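Local coordinates for protein ribonucleoside-diphosphate reductase, alpha chain (PDB 6DQX) that probably reduces ribonucleoside diphosphates to deoxyribonucleotides, as the catalytic alpha subunit of a class Id ribonucleotide reductase, at residues R407-S419 with Q513-M525. Residues are numbered along the deposited sequence; the frame is centred on the assembly and turned at random.
Sequences RNTTLMSIAPTKS and QKYIDQGQSINIM. With EDO (1,2-ethanediol), chain F.
Both oxygens of the Asp-517 carboxylate accept consecutive backbone amides of 407-419. OD1 takes Met-412 N on its syn lone pair at 2.9 Å, while OD2 receives Leu-411 N at 2.9 Å, also on the syn side but 18° out of the carboxylate plane. A chi1 of 54°, with CG between the backbone N and carbonyl carbon, turns the acid onto them; a water joins OD2 to Thr-409 O. Outside the pairing, Lys-514 CG lies 3.6 Å above the Tyr-515 ring centre, and Arg-407 NH2 donates in the guanidinium plane to O2 of an ethanediol, probably from the crystallisation liquor. The side chains of Gln-518 and Thr-410 cross at about a right angle; their polar ends find stronger partners in Met-279 and Leu-346. Beyond, Gln-518 N reaches Met-412 O, and Ile-414 forms a single beta bridge with Gln-520: Ile-414 N donates to Gly-519 O (2.8 Å), and Ser-521 N to Ile-414 O (2.9 Å, 178°). Ile-414 CG1 packs 3.8 Å from Ile-516 CD1. Gln-513 OE1 accepts Gln-520 NE2 from above its carbonyl plane; its NE2 donates to Gln-518 O. The backbones of Leu-411 and Ser-413 hydrogen-bond to Leu-348 of strand 347-351, Met-412 touches helix 367-395, and Pro-416 and Ser-521 rest on Tyr-551 of strand 549-554.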
# COMPACT_ATOMS: atom_id res chain seq x y z
N ARG A 407 -0.95 -17.33 -32.88
CA ARG A 407 -0.12 -17.37 -31.68
C ARG A 407 -0.52 -16.30 -30.62
O ARG A 407 -0.25 -16.49 -29.42
CB ARG A 407 1.32 -17.13 -32.12
CG ARG A 407 2.41 -17.14 -31.07
CD ARG A 407 2.79 -18.53 -30.67
NE ARG A 407 4.04 -18.54 -29.90
CZ ARG A 407 4.37 -19.47 -29.02
NH1 ARG A 407 3.56 -20.50 -28.79
NH2 ARG A 407 5.51 -19.38 -28.35
N ASN A 408 -1.06 -15.18 -31.09
CA ASN A 408 -1.25 -13.94 -30.31
C ASN A 408 -2.67 -13.45 -30.40
O ASN A 408 -3.22 -13.34 -31.49
CB ASN A 408 -0.34 -12.89 -30.88
CG ASN A 408 1.07 -13.40 -31.05
OD1 ASN A 408 1.49 -13.73 -32.17
ND2 ASN A 408 1.80 -13.55 -29.93
N THR A 409 -3.29 -13.14 -29.25
CA THR A 409 -4.70 -12.77 -29.26
C THR A 409 -4.93 -11.45 -29.98
O THR A 409 -5.93 -11.29 -30.72
CB THR A 409 -5.31 -12.68 -27.84
OG1 THR A 409 -4.53 -11.79 -27.05
CG2 THR A 409 -5.40 -14.05 -27.21
N THR A 410 -3.98 -10.54 -29.79
CA THR A 410 -3.93 -9.26 -30.45
C THR A 410 -2.53 -9.03 -31.01
O THR A 410 -1.55 -9.55 -30.48
CB THR A 410 -4.27 -8.09 -29.48
OG1 THR A 410 -3.25 -8.00 -28.46
CG2 THR A 410 -5.65 -8.32 -28.87
N LEU A 411 -2.45 -8.25 -32.07
CA LEU A 411 -1.23 -7.92 -32.77
C LEU A 411 -0.86 -6.43 -32.78
O LEU A 411 0.34 -6.12 -32.78
CB LEU A 411 -1.31 -8.40 -34.22
CG LEU A 411 -1.03 -9.89 -34.49
CD1 LEU A 411 0.34 -10.29 -33.92
CD2 LEU A 411 -2.12 -10.77 -33.95
N MET A 412 -1.83 -5.53 -32.78
CA MET A 412 -1.56 -4.10 -33.03
C MET A 412 -2.17 -3.12 -32.06
O MET A 412 -3.31 -3.27 -31.66
CB MET A 412 -1.99 -3.70 -34.47
CG MET A 412 -1.11 -4.32 -35.54
SD MET A 412 -1.67 -3.93 -37.21
CE MET A 412 -1.25 -2.19 -37.15
N SER A 413 -1.40 -2.08 -31.74
CA SER A 413 -1.87 -1.01 -30.88
C SER A 413 -1.03 0.20 -31.17
O SER A 413 0.19 0.08 -31.40
CB SER A 413 -1.71 -1.41 -29.39
OG SER A 413 -0.36 -1.57 -29.05
N ILE A 414 -1.62 1.39 -31.09
CA ILE A 414 -0.86 2.60 -31.44
C ILE A 414 -0.54 3.42 -30.20
O ILE A 414 -1.27 4.33 -29.82
CB ILE A 414 -1.59 3.44 -32.54
CG1 ILE A 414 -2.04 2.57 -33.70
CG2 ILE A 414 -0.72 4.62 -32.98
CD1 ILE A 414 -0.96 1.74 -34.35
N ALA A 415 0.57 3.06 -29.57
CA ALA A 415 1.07 3.78 -28.41
C ALA A 415 1.70 5.15 -28.74
O ALA A 415 2.08 5.42 -29.89
CB ALA A 415 2.09 2.92 -27.70
N PRO A 416 1.86 6.01 -27.72
CA PRO A 416 2.61 7.25 -27.92
C PRO A 416 4.09 6.90 -28.14
O PRO A 416 4.55 5.85 -27.67
CB PRO A 416 2.43 7.99 -26.58
CG PRO A 416 1.32 7.28 -25.88
CD PRO A 416 1.45 5.87 -26.31
N THR A 417 4.82 7.70 -28.88
CA THR A 417 6.22 7.33 -29.20
C THR A 417 7.15 8.55 -29.10
O THR A 417 8.08 8.66 -29.89
CB THR A 417 6.36 6.71 -30.63
OG1 THR A 417 6.07 7.70 -31.60
CG2 THR A 417 5.48 5.51 -30.84
N LYS A 418 6.95 9.42 -28.12
CA LYS A 418 7.70 10.70 -28.12
C LYS A 418 9.23 10.47 -28.05
O LYS A 418 9.96 10.97 -28.89
CB LYS A 418 7.24 11.63 -26.99
CG LYS A 418 5.78 12.08 -27.10
CD LYS A 418 5.51 13.04 -28.26
CE LYS A 418 4.02 13.16 -28.57
NZ LYS A 418 3.21 13.89 -27.56
N SER A 419 9.69 9.65 -27.11
CA SER A 419 11.13 9.36 -27.01
C SER A 419 11.60 8.46 -28.13
O SER A 419 12.69 8.66 -28.69
CB SER A 419 11.46 8.75 -25.64
OG SER A 419 11.09 9.66 -24.62
N GLN A 513 -9.09 2.41 -37.32
CA GLN A 513 -9.49 1.52 -36.23
C GLN A 513 -9.95 0.16 -36.69
O GLN A 513 -9.69 -0.83 -35.99
CB GLN A 513 -10.52 2.15 -35.31
CG GLN A 513 -10.79 1.40 -34.01
CD GLN A 513 -9.52 1.18 -33.18
OE1 GLN A 513 -8.96 2.12 -32.64
NE2 GLN A 513 -9.06 -0.07 -33.11
N LYS A 514 -10.58 0.06 -37.87
CA LYS A 514 -11.01 -1.25 -38.34
C LYS A 514 -9.87 -2.23 -38.59
O LYS A 514 -10.09 -3.46 -38.60
CB LYS A 514 -11.90 -1.15 -39.60
CG LYS A 514 -11.17 -0.79 -40.88
CD LYS A 514 -12.15 -0.65 -42.05
CE LYS A 514 -12.93 0.65 -41.98
NZ LYS A 514 -12.09 1.85 -42.22
N TYR A 515 -8.65 -1.71 -38.78
CA TYR A 515 -7.47 -2.53 -39.00
C TYR A 515 -6.62 -2.79 -37.76
O TYR A 515 -5.56 -3.40 -37.88
CB TYR A 515 -6.58 -1.84 -40.02
CG TYR A 515 -7.28 -1.59 -41.31
CD1 TYR A 515 -7.74 -2.65 -42.06
CD2 TYR A 515 -7.50 -0.30 -41.79
CE1 TYR A 515 -8.40 -2.45 -43.28
CE2 TYR A 515 -8.18 -0.08 -42.99
CZ TYR A 515 -8.59 -1.16 -43.73
OH TYR A 515 -9.26 -0.97 -44.93
N ILE A 516 -7.07 -2.34 -36.59
CA ILE A 516 -6.26 -2.37 -35.35
C ILE A 516 -7.08 -3.11 -34.31
O ILE A 516 -8.18 -2.68 -33.92
CB ILE A 516 -5.93 -0.93 -34.87
CG1 ILE A 516 -5.03 -0.21 -35.87
CG2 ILE A 516 -5.26 -0.96 -33.49
CD1 ILE A 516 -4.98 1.30 -35.68
N ASP A 517 -6.56 -4.25 -33.87
CA ASP A 517 -7.31 -5.07 -32.92
C ASP A 517 -7.30 -4.55 -31.46
O ASP A 517 -8.20 -4.89 -30.70
CB ASP A 517 -6.97 -6.58 -33.06
CG ASP A 517 -5.48 -6.88 -32.98
OD1 ASP A 517 -4.69 -5.98 -32.62
OD2 ASP A 517 -5.09 -8.05 -33.27
N GLN A 518 -6.31 -3.74 -31.08
CA GLN A 518 -6.37 -3.00 -29.82
C GLN A 518 -6.82 -1.57 -30.12
O GLN A 518 -7.81 -1.36 -30.86
CB GLN A 518 -5.05 -3.10 -29.06
CG GLN A 518 -4.58 -4.53 -28.74
CD GLN A 518 -3.65 -4.55 -27.53
OE1 GLN A 518 -4.04 -4.15 -26.43
NE2 GLN A 518 -2.41 -4.95 -27.74
N GLY A 519 -6.13 -0.59 -29.56
CA GLY A 519 -6.57 0.80 -29.66
C GLY A 519 -5.50 1.75 -30.09
O GLY A 519 -4.43 1.35 -30.63
N GLN A 520 -5.77 3.03 -29.85
CA GLN A 520 -4.90 4.07 -30.30
C GLN A 520 -4.86 5.22 -29.29
O GLN A 520 -5.91 5.68 -28.86
CB GLN A 520 -5.41 4.67 -31.65
CG GLN A 520 -5.63 3.69 -32.77
CD GLN A 520 -6.25 4.40 -33.96
OE1 GLN A 520 -5.63 5.33 -34.51
NE2 GLN A 520 -7.48 4.05 -34.30
N SER A 521 -3.66 5.67 -28.92
CA SER A 521 -3.51 6.83 -28.03
C SER A 521 -3.66 8.09 -28.83
O SER A 521 -2.76 8.46 -29.58
CB SER A 521 -2.14 6.84 -27.34
OG SER A 521 -1.94 5.58 -26.74
N ILE A 522 -4.81 8.73 -28.69
CA ILE A 522 -5.16 9.86 -29.49
C ILE A 522 -5.28 11.09 -28.61
O ILE A 522 -6.22 11.22 -27.81
CB ILE A 522 -6.45 9.60 -30.28
CG1 ILE A 522 -6.24 8.40 -31.22
CG2 ILE A 522 -6.94 10.88 -30.98
CD1 ILE A 522 -5.27 8.62 -32.39
N ASN A 523 -4.34 11.99 -28.83
CA ASN A 523 -4.35 13.35 -28.25
C ASN A 523 -5.01 14.32 -29.21
O ASN A 523 -5.00 14.12 -30.42
CB ASN A 523 -2.91 13.81 -27.99
CG ASN A 523 -2.21 13.01 -26.90
OD1 ASN A 523 -2.82 12.70 -25.88
ND2 ASN A 523 -0.93 12.68 -27.10
N ILE A 524 -5.59 15.38 -28.66
CA ILE A 524 -6.08 16.50 -29.47
C ILE A 524 -5.55 17.78 -28.84
O ILE A 524 -5.13 17.78 -27.67
CB ILE A 524 -7.62 16.55 -29.60
CG1 ILE A 524 -8.30 16.71 -28.24
CG2 ILE A 524 -8.16 15.30 -30.29
CD1 ILE A 524 -9.78 17.02 -28.36
N MET A 525 -5.56 18.85 -29.62
CA MET A 525 -5.07 20.14 -29.19
C MET A 525 -6.13 21.17 -29.52
O MET A 525 -6.56 21.29 -30.68
CB MET A 525 -3.76 20.47 -29.88
CG MET A 525 -3.02 21.62 -29.23
SD MET A 525 -1.41 21.89 -29.98
CE MET A 525 -0.36 20.74 -29.08
C1 EDO F . 9.92 -18.54 -29.10
O1 EDO F . 10.25 -17.79 -27.91
C2 EDO F . 8.79 -17.89 -29.88
O2 EDO F . 7.72 -17.53 -29.02
O HOH W 1 -6.85 -9.93 -32.98
O HOH W 2 1.80 11.58 -25.75